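YCAC GENE product (Escherichia coli, PDB 1YAC) is probably a hydrolase of unknown specificity; it assembles as an octamer and carries an isochorismatase-type three-layer alpha-beta-alpha domain. Local coordinates at residues D19-A22 and G23-S26; D34-K37 and N38-A42; A151-R154 and M155-G159. All coordinates share one frame; numbering follows the deposited sequence.

Contact 1 (D19-A22 and G23-S26); sequences DHQA and GLLS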
loop_
_atom_site.group_PDB
_atom_site.type_symbol
_atom_site.label_atom_id
_atom_site.label_comp_id
_atom_site.label_asym_id
_atom_site.label_seq_id
_atom_site.Cartn_x
_atom_site.Cartn_y
_atom_site.Cartn_z
ATOM N N ASP A 19 -16.851 -15.503 19.181
ATOM C CA ASP A 19 -16.398 -16.365 18.095
ATOM C C ASP A 19 -14.939 -16.311 17.621
ATOM O O ASP A 19 -14.666 -16.396 16.420
ATOM C CB ASP A 19 -17.337 -16.210 16.892
ATOM C CG ASP A 19 -18.804 -16.383 17.259
ATOM O OD1 ASP A 19 -19.116 -16.845 18.377
ATOM O OD2 ASP A 19 -19.661 -16.030 16.428
ATOM N N HIS A 20 -14.006 -16.136 18.550
ATOM C CA HIS A 20 -12.589 -16.156 18.197
ATOM C C HIS A 20 -12.282 -17.657 18.114
ATOM O O HIS A 20 -11.679 -18.244 19.027
ATOM C CB HIS A 20 -11.733 -15.494 19.291
ATOM C CG HIS A 20 -11.860 -13.998 19.357
ATOM N ND1 HIS A 20 -12.647 -13.356 20.293
ATOM C CD2 HIS A 20 -11.245 -13.019 18.648
ATOM C CE1 HIS A 20 -12.509 -12.051 20.161
ATOM N NE2 HIS A 20 -11.665 -11.815 19.169
ATOM N N GLN A 21 -12.753 -18.280 17.040
ATOM C CA GLN A 21 -12.582 -19.716 16.838
ATOM C C GLN A 21 -11.469 -20.061 15.849
ATOM O O GLN A 21 -11.207 -19.306 14.914
ATOM C CB GLN A 21 -13.921 -20.323 16.419
ATOM C CG GLN A 21 -14.970 -20.230 17.534
ATOM C CD GLN A 21 -16.387 -20.387 17.025
ATOM O OE1 GLN A 21 -17.150 -19.401 17.110
ATOM N NE2 GLN A 21 -16.744 -21.487 16.536
ATOM N N ALA A 22 -10.849 -21.222 16.046
ATOM C CA ALA A 22 -9.736 -21.674 15.218
ATOM C C ALA A 22 -9.996 -21.635 13.719
ATOM O O ALA A 22 -9.156 -21.148 12.960
ATOM C CB ALA A 22 -9.285 -23.055 15.647
ATOM N N GLY A 23 -11.148 -22.146 13.296
ATOM C CA GLY A 23 -11.488 -22.142 11.887
ATOM C C GLY A 23 -11.760 -20.727 11.407
ATOM O O GLY A 23 -11.176 -20.268 10.424
ATOM N N LEU A 24 -12.595 -20.002 12.151
ATOM C CA LEU A 24 -12.956 -18.629 11.785
ATOM C C LEU A 24 -11.768 -17.664 11.685
ATOM O O LEU A 24 -11.798 -16.706 10.901
ATOM C CB LEU A 24 -14.036 -18.082 12.732
ATOM C CG LEU A 24 -15.399 -18.788 12.655
ATOM C CD1 LEU A 24 -16.356 -18.219 13.724
ATOM C CD2 LEU A 24 -15.999 -18.617 11.261
ATOM N N LEU A 25 -10.726 -17.896 12.471
ATOM C CA LEU A 25 -9.558 -17.021 12.404
ATOM C C LEU A 25 -8.876 -17.083 11.035
ATOM O O LEU A 25 -8.179 -16.147 10.660
ATOM C CB LEU A 25 -8.547 -17.327 13.517
ATOM C CG LEU A 25 -8.970 -16.948 14.943
ATOM C CD1 LEU A 25 -7.830 -17.166 15.916
ATOM C CD2 LEU A 25 -9.390 -15.519 14.992
ATOM N N SER A 26 -9.079 -18.167 10.282
ATOM C CA SER A 26 -8.460 -18.256 8.946
ATOM C C SER A 26 -9.127 -17.273 7.966
ATOM O O SER A 26 -8.546 -16.919 6.943
ATOM C CB SER A 26 -8.488 -19.691 8.382
ATOM O OG SER A 26 -9.787 -20.106 8.018
#

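Contact 2 (D34-K37 and N38-A42); sequences DKFK and NNVLA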
loop_
_atom_site.group_PDB
_atom_site.type_symbol
_atom_site.label_atom_id
_atom_site.label_comp_id
_atom_site.label_asym_id
_atom_site.label_seq_id
_atom_site.Cartn_x
_atom_site.Cartn_y
_atom_site.Cartn_z
ATOM N N ASP A 34 0.114 -12.388 13.031
ATOM C CA ASP A 34 0.976 -12.207 14.205
ATOM C C ASP A 34 0.436 -11.076 15.084
ATOM O O ASP A 34 0.336 -11.213 16.312
ATOM C CB ASP A 34 2.417 -11.941 13.779
ATOM C CG ASP A 34 3.000 -13.080 12.935
ATOM O OD1 ASP A 34 2.635 -14.265 13.139
ATOM O OD2 ASP A 34 3.819 -12.780 12.056
ATOM N N LYS A 35 0.071 -9.971 14.444
ATOM C CA LYS A 35 -0.516 -8.828 15.150
ATOM C C LYS A 35 -1.890 -9.206 15.727
ATOM O O LYS A 35 -2.182 -8.923 16.892
ATOM C CB LYS A 35 -0.676 -7.633 14.201
ATOM C CG LYS A 35 -1.327 -6.426 14.866
ATOM C CD LYS A 35 -1.416 -5.226 13.926
ATOM C CE LYS A 35 -0.046 -4.797 13.453
ATOM N NZ LYS A 35 0.868 -4.507 14.609
ATOM N N PHE A 36 -2.717 -9.880 14.929
ATOM C CA PHE A 36 -4.045 -10.257 15.400
ATOM C C PHE A 36 -3.999 -11.163 16.620
ATOM O O PHE A 36 -4.742 -10.940 17.586
ATOM C CB PHE A 36 -4.888 -10.918 14.306
ATOM C CG PHE A 36 -6.367 -10.956 14.635
ATOM C CD1 PHE A 36 -7.074 -9.764 14.832
ATOM C CD2 PHE A 36 -7.033 -12.168 14.800
ATOM C CE1 PHE A 36 -8.427 -9.779 15.195
ATOM C CE2 PHE A 36 -8.397 -12.198 15.165
ATOM C CZ PHE A 36 -9.091 -10.996 15.362
ATOM N N LYS A 37 -3.137 -12.178 16.579
ATOM C CA LYS A 37 -3.017 -13.089 17.706
ATOM C C LYS A 37 -2.598 -12.318 18.961
ATOM O O LYS A 37 -3.199 -12.484 20.029
ATOM C CB LYS A 37 -1.997 -14.204 17.425
ATOM C CG LYS A 37 -1.765 -15.104 18.639
ATOM C CD LYS A 37 -0.524 -15.980 18.515
ATOM C CE LYS A 37 -0.276 -16.731 19.813
ATOM N NZ LYS A 37 0.983 -17.501 19.765
ATOM N N ASN A 38 -1.570 -11.483 18.836
ATOM C CA ASN A 38 -1.099 -10.701 19.974
ATOM C C ASN A 38 -2.204 -9.828 20.564
ATOM O O ASN A 38 -2.376 -9.773 21.789
ATOM C CB ASN A 38 0.076 -9.812 19.576
ATOM C CG ASN A 38 0.569 -8.954 20.731
ATOM O OD1 ASN A 38 0.974 -9.473 21.787
ATOM N ND2 ASN A 38 0.520 -7.640 20.551
ATOM N N ASN A 39 -2.959 -9.161 19.692
ATOM C CA ASN A 39 -4.048 -8.271 20.112
ATOM C C ASN A 39 -5.178 -9.009 20.833
ATOM O O ASN A 39 -5.695 -8.536 21.853
ATOM C CB ASN A 39 -4.607 -7.502 18.910
ATOM C CG ASN A 39 -3.637 -6.443 18.384
ATOM O OD1 ASN A 39 -2.615 -6.153 19.010
ATOM N ND2 ASN A 39 -3.962 -5.856 17.233
ATOM N N VAL A 40 -5.584 -10.154 20.299
ATOM C CA VAL A 40 -6.641 -10.939 20.937
ATOM C C VAL A 40 -6.176 -11.404 22.327
ATOM O O VAL A 40 -6.924 -11.322 23.319
ATOM C CB VAL A 40 -7.026 -12.171 20.069
ATOM C CG1 VAL A 40 -8.003 -13.095 20.820
ATOM C CG2 VAL A 40 -7.664 -11.702 18.767
ATOM N N LEU A 41 -4.936 -11.873 22.410
ATOM C CA LEU A 41 -4.406 -12.335 23.692
ATOM C C LEU A 41 -4.226 -11.157 24.648
ATOM O O LEU A 41 -4.350 -11.308 25.859
ATOM C CB LEU A 41 -3.089 -13.091 23.496
ATOM C CG LEU A 41 -3.195 -14.342 22.618
ATOM C CD1 LEU A 41 -1.847 -15.055 22.586
ATOM C CD2 LEU A 41 -4.271 -15.267 23.159
ATOM N N ALA A 42 -3.921 -9.989 24.102
ATOM C CA ALA A 42 -3.744 -8.792 24.919
ATOM C C ALA A 42 -5.070 -8.455 25.576
ATOM O O ALA A 42 -5.108 -8.148 26.771
ATOM C CB ALA A 42 -3.265 -7.627 24.063
#

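Contact 3 (A151-R154 and M155-G159); sequences AWDR and MSQAG. Unlike the reference sequence in segment 155-159: Met155 (reference Leu).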
loop_
_atom_site.group_PDB
_atom_site.type_symbol
_atom_site.label_atom_id
_atom_site.label_comp_id
_atom_site.label_asym_id
_atom_site.label_seq_id
_atom_site.Cartn_x
_atom_site.Cartn_y
_atom_site.Cartn_z
ATOM N N ALA A 151 -18.335 -1.856 8.489
ATOM C CA ALA A 151 -18.812 -2.201 9.821
ATOM C C ALA A 151 -18.536 -1.055 10.802
ATOM O O ALA A 151 -19.390 -0.730 11.627
ATOM C CB ALA A 151 -18.139 -3.481 10.300
ATOM N N TRP A 152 -17.335 -0.466 10.739
ATOM C CA TRP A 152 -16.996 0.654 11.628
ATOM C C TRP A 152 -18.006 1.752 11.453
ATOM O O TRP A 152 -18.486 2.319 12.438
ATOM C CB TRP A 152 -15.633 1.256 11.309
ATOM C CG TRP A 152 -14.500 0.464 11.815
ATOM C CD1 TRP A 152 -14.526 -0.826 12.245
ATOM C CD2 TRP A 152 -13.131 0.880 11.860
ATOM N NE1 TRP A 152 -13.254 -1.251 12.537
ATOM C CE2 TRP A 152 -12.376 -0.223 12.307
ATOM C CE3 TRP A 152 -12.471 2.081 11.558
ATOM C CZ2 TRP A 152 -10.981 -0.170 12.457
ATOM C CZ3 TRP A 152 -11.072 2.136 11.712
ATOM C CH2 TRP A 152 -10.352 1.013 12.156
ATOM N N ASP A 153 -18.288 2.090 10.197
ATOM C CA ASP A 153 -19.246 3.142 9.897
ATOM C C ASP A 153 -20.604 2.822 10.515
ATOM O O ASP A 153 -21.208 3.656 11.209
ATOM C CB ASP A 153 -19.395 3.310 8.383
ATOM C CG ASP A 153 -20.277 4.504 8.025
ATOM O OD1 ASP A 153 -21.509 4.340 7.965
ATOM O OD2 ASP A 153 -19.739 5.612 7.832
ATOM N N ARG A 154 -21.052 1.589 10.312
ATOM C CA ARG A 154 -22.346 1.150 10.831
ATOM C C ARG A 154 -22.419 1.198 12.364
ATOM O O ARG A 154 -23.407 1.675 12.928
ATOM C CB ARG A 154 -22.679 -0.255 10.317
ATOM C CG ARG A 154 -24.167 -0.597 10.449
ATOM C CD ARG A 154 -24.482 -2.006 9.972
ATOM N NE ARG A 154 -25.928 -2.217 9.940
ATOM C CZ ARG A 154 -26.514 -3.409 9.953
ATOM N NH1 ARG A 154 -25.780 -4.514 9.996
ATOM N NH2 ARG A 154 -27.837 -3.492 9.936
ATOM N N MET A 155 -21.367 0.739 13.038
ATOM C CA MET A 155 -21.351 0.746 14.498
ATOM C C MET A 155 -21.233 2.162 15.069
ATOM O O MET A 155 -21.948 2.527 16.009
ATOM C CB MET A 155 -20.240 -0.168 15.027
ATOM C CG MET A 155 -20.469 -1.633 14.670
ATOM S SD MET A 155 -19.223 -2.744 15.316
ATOM C CE MET A 155 -17.783 -2.339 14.323
ATOM N N SER A 156 -20.375 2.975 14.466
ATOM C CA SER A 156 -20.183 4.354 14.904
ATOM C C SER A 156 -21.483 5.160 14.743
ATOM O O SER A 156 -21.866 5.919 15.633
ATOM C CB SER A 156 -19.058 5.006 14.093
ATOM O OG SER A 156 -18.769 6.300 14.589
ATOM N N GLN A 157 -22.151 4.947 13.609
ATOM C CA GLN A 157 -23.416 5.585 13.236
ATOM C C GLN A 157 -24.450 5.317 14.349
ATOM O O GLN A 157 -25.211 6.210 14.738
ATOM C CB GLN A 157 -23.861 4.987 11.874
ATOM C CG GLN A 157 -25.183 5.465 11.242
ATOM C CD GLN A 157 -25.449 4.849 9.828
ATOM O OE1 GLN A 157 -25.616 3.628 9.678
ATOM N NE2 GLN A 157 -25.522 5.711 8.805
ATOM N N ALA A 158 -24.407 4.112 14.911
ATOM C CA ALA A 158 -25.334 3.711 15.968
ATOM C C ALA A 158 -24.951 4.221 17.350
ATOM O O ALA A 158 -25.733 4.106 18.288
ATOM C CB ALA A 158 -25.462 2.203 15.999
ATOM N N GLY A 159 -23.728 4.720 17.494
ATOM C CA GLY A 159 -23.295 5.219 18.784
ATOM C C GLY A 159 -22.216 4.395 19.475
ATOM O O GLY A 159 -21.862 4.679 20.608
HETATM O O HOH W 1 -23.346 2.433 8.024
HETATM O O HOH W 2 -26.064 2.116 12.068
#

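Contact 1 (D19-A22 and G23-S26)
Gln21 and Leu24 share almost the same first torsion (chi1 -66° and -65°), which places each CG beside its own backbone N; the Gln21 chain runs on extended and Leu24 sends CD1 along it, so that the two run next to one another in one direction. The touching branch is Leu24 CD1: it sits 3.7 Å from Gln21 OE1 and 3.9 Å from Asp19 CB. The polar ends are held elsewhere. Gln21 OE1 accepts from Ser59 N and its NE2 donates to Gly66 O, which should fix the amide's rotation, while Asp19 OD1 makes a salt bridge to Arg84.

One backbone bond ties the two halves together, Leu25 N to Gln21 O at 2.9 Å with an N-H...O angle of 147°. Leu25 CG leans over the same carbonyl, 3.3 Å from Gln21 O. Gly23 O is gripped twice by Ser26, through OG at 2.8 Å and N at 3.0 Å. Upstream, the weak bond from Gln21 N to Asp19 O, 2.8 Å, closes a tight bend centred on His20. An inverse gamma turn running into a helical turn is thus the motif of this loop at the carboxyl end of strand 13-18, where parallel alpha/beta folds usually carry their active sites.

Contact 2 (D34-K37 and N38-A42)
Phe36 and Val40 meet one turn apart on helix 33-49, the crossover helix of the beta-alpha-beta unit between strands 13-18 and 54-59. The apolar contact is a CH-pi interaction: Val40 CG2 stands over one face of the Phe36 ring, 3.8 Å from its centroid and 17° off the normal, displaced toward the rim at CE2. With CG anti to the backbone N (chi1 -164°), the ring swings to where that methyl can reach its face. Were Phe36 replaced by an alanine, Val40 CG2 would probably lose its aromatic platform and a gap would open beside Leu25, Val28 and Ile31, which also pack on the ring.

Backbone hydrogen bonds from residue i+4 to residue i form the second kind. Val40 N to Phe36 O is 2.9 Å, whereas Asn38 N to Asp34 O is longer at 3.2 Å.

Polar chains form the third group. Lys35 and Asn39 run side by side, but their ends part: the bent Lys35 chain takes NZ to Glu32 and Asp34 of a neighbouring subunit, while Asn39 OD1 accepts from Trp165 NE1 and its ND2 donates to Asp138 O. Asn38 ND2 donates to His190 O.

A second apolar contact lies farther round the helix, where the extended Lys37 chain slants across Leu41 and its methylene CE comes 3.6 Å from Leu41 CD1.

Contact 3 (A151-R154 and M155-G159)
Side chains one turn apart pack near the carboxyl end of helix 145-158, where Met155, a methionine in the deposited chain but leucine in the reference sequence, reaches back to Ala151 and Trp152, and water links Asp153 to Gln157. The helix follows strand 132-136 and leads to strand 161-163. Its i to i+4 bonds weaken as the end nears: Met155 N to Ala151 O is 2.8 Å, but Ala158 N to Arg154 O stretches to 3.3 Å with an N-H...O angle of 140°.

In the deposited side chain, the apolar contact depends on the bend of Met155 at chi3 (-71°), which turns the terminal methyl back along the helix. Its CE lies 4.2 Å from Ala151 CB and 4.1 Å from Trp152 CD1, a loose van der Waals fit in which methionine and tryptophan chains pass at a slant. The indole also meets the ring of His149 edge-to-face.

On the polar side the amide of Gln157 is joined to the preceding turn through water. Gln157 OE1 accepts from two waters: the first also donates to Asp153 OD1 at 2.6 Å, and the second to Arg154 O at 2.8 Å. Asp153 OD1 additionally bonds Ser156 OG of a neighbouring subunit. Arg154, extended from CG to NE, also crosses to that subunit, NE bonding Gln161 and NH1 forming a salt bridge with Glu171 there.

Gly159 ends the helix in a Schellman motif, its positive phi (111°) calling for glycine and its N bonding Ser156 O at 2.9 Å. Within the subunit, helix 115-128 borders the segment, Glu116 touching Ala151 and Leu124 touching both Arg154 and Ala158; beyond Gly159 the chain enters strand 161-163, the outermost of the sheet within this chain.

In the fold
Contacts 1, 2 and 3 follow in series along one isochorismatase-type domain. Contact 1 occupies the loop between strand 13-18 and helix 33-49, and contact 2 the first turns of that helix; their centres are about 13 Å apart, and Leu25 CD2 meets Phe36 CE2 at 3.5 Å, so the loop folds back onto its own helix. Contact 3, on helix 145-158, is centred about 23 Å from each and touches neither. With the strand order 3-2-1-4-5-6, right-handed crossovers would put helices 33-49 and 145-158 on opposite faces of the parallel sheet. Contacts 1 and 2 both meet one neighbouring subunit, and contacts 1 and 3 another, so all three also take part in building the octamer.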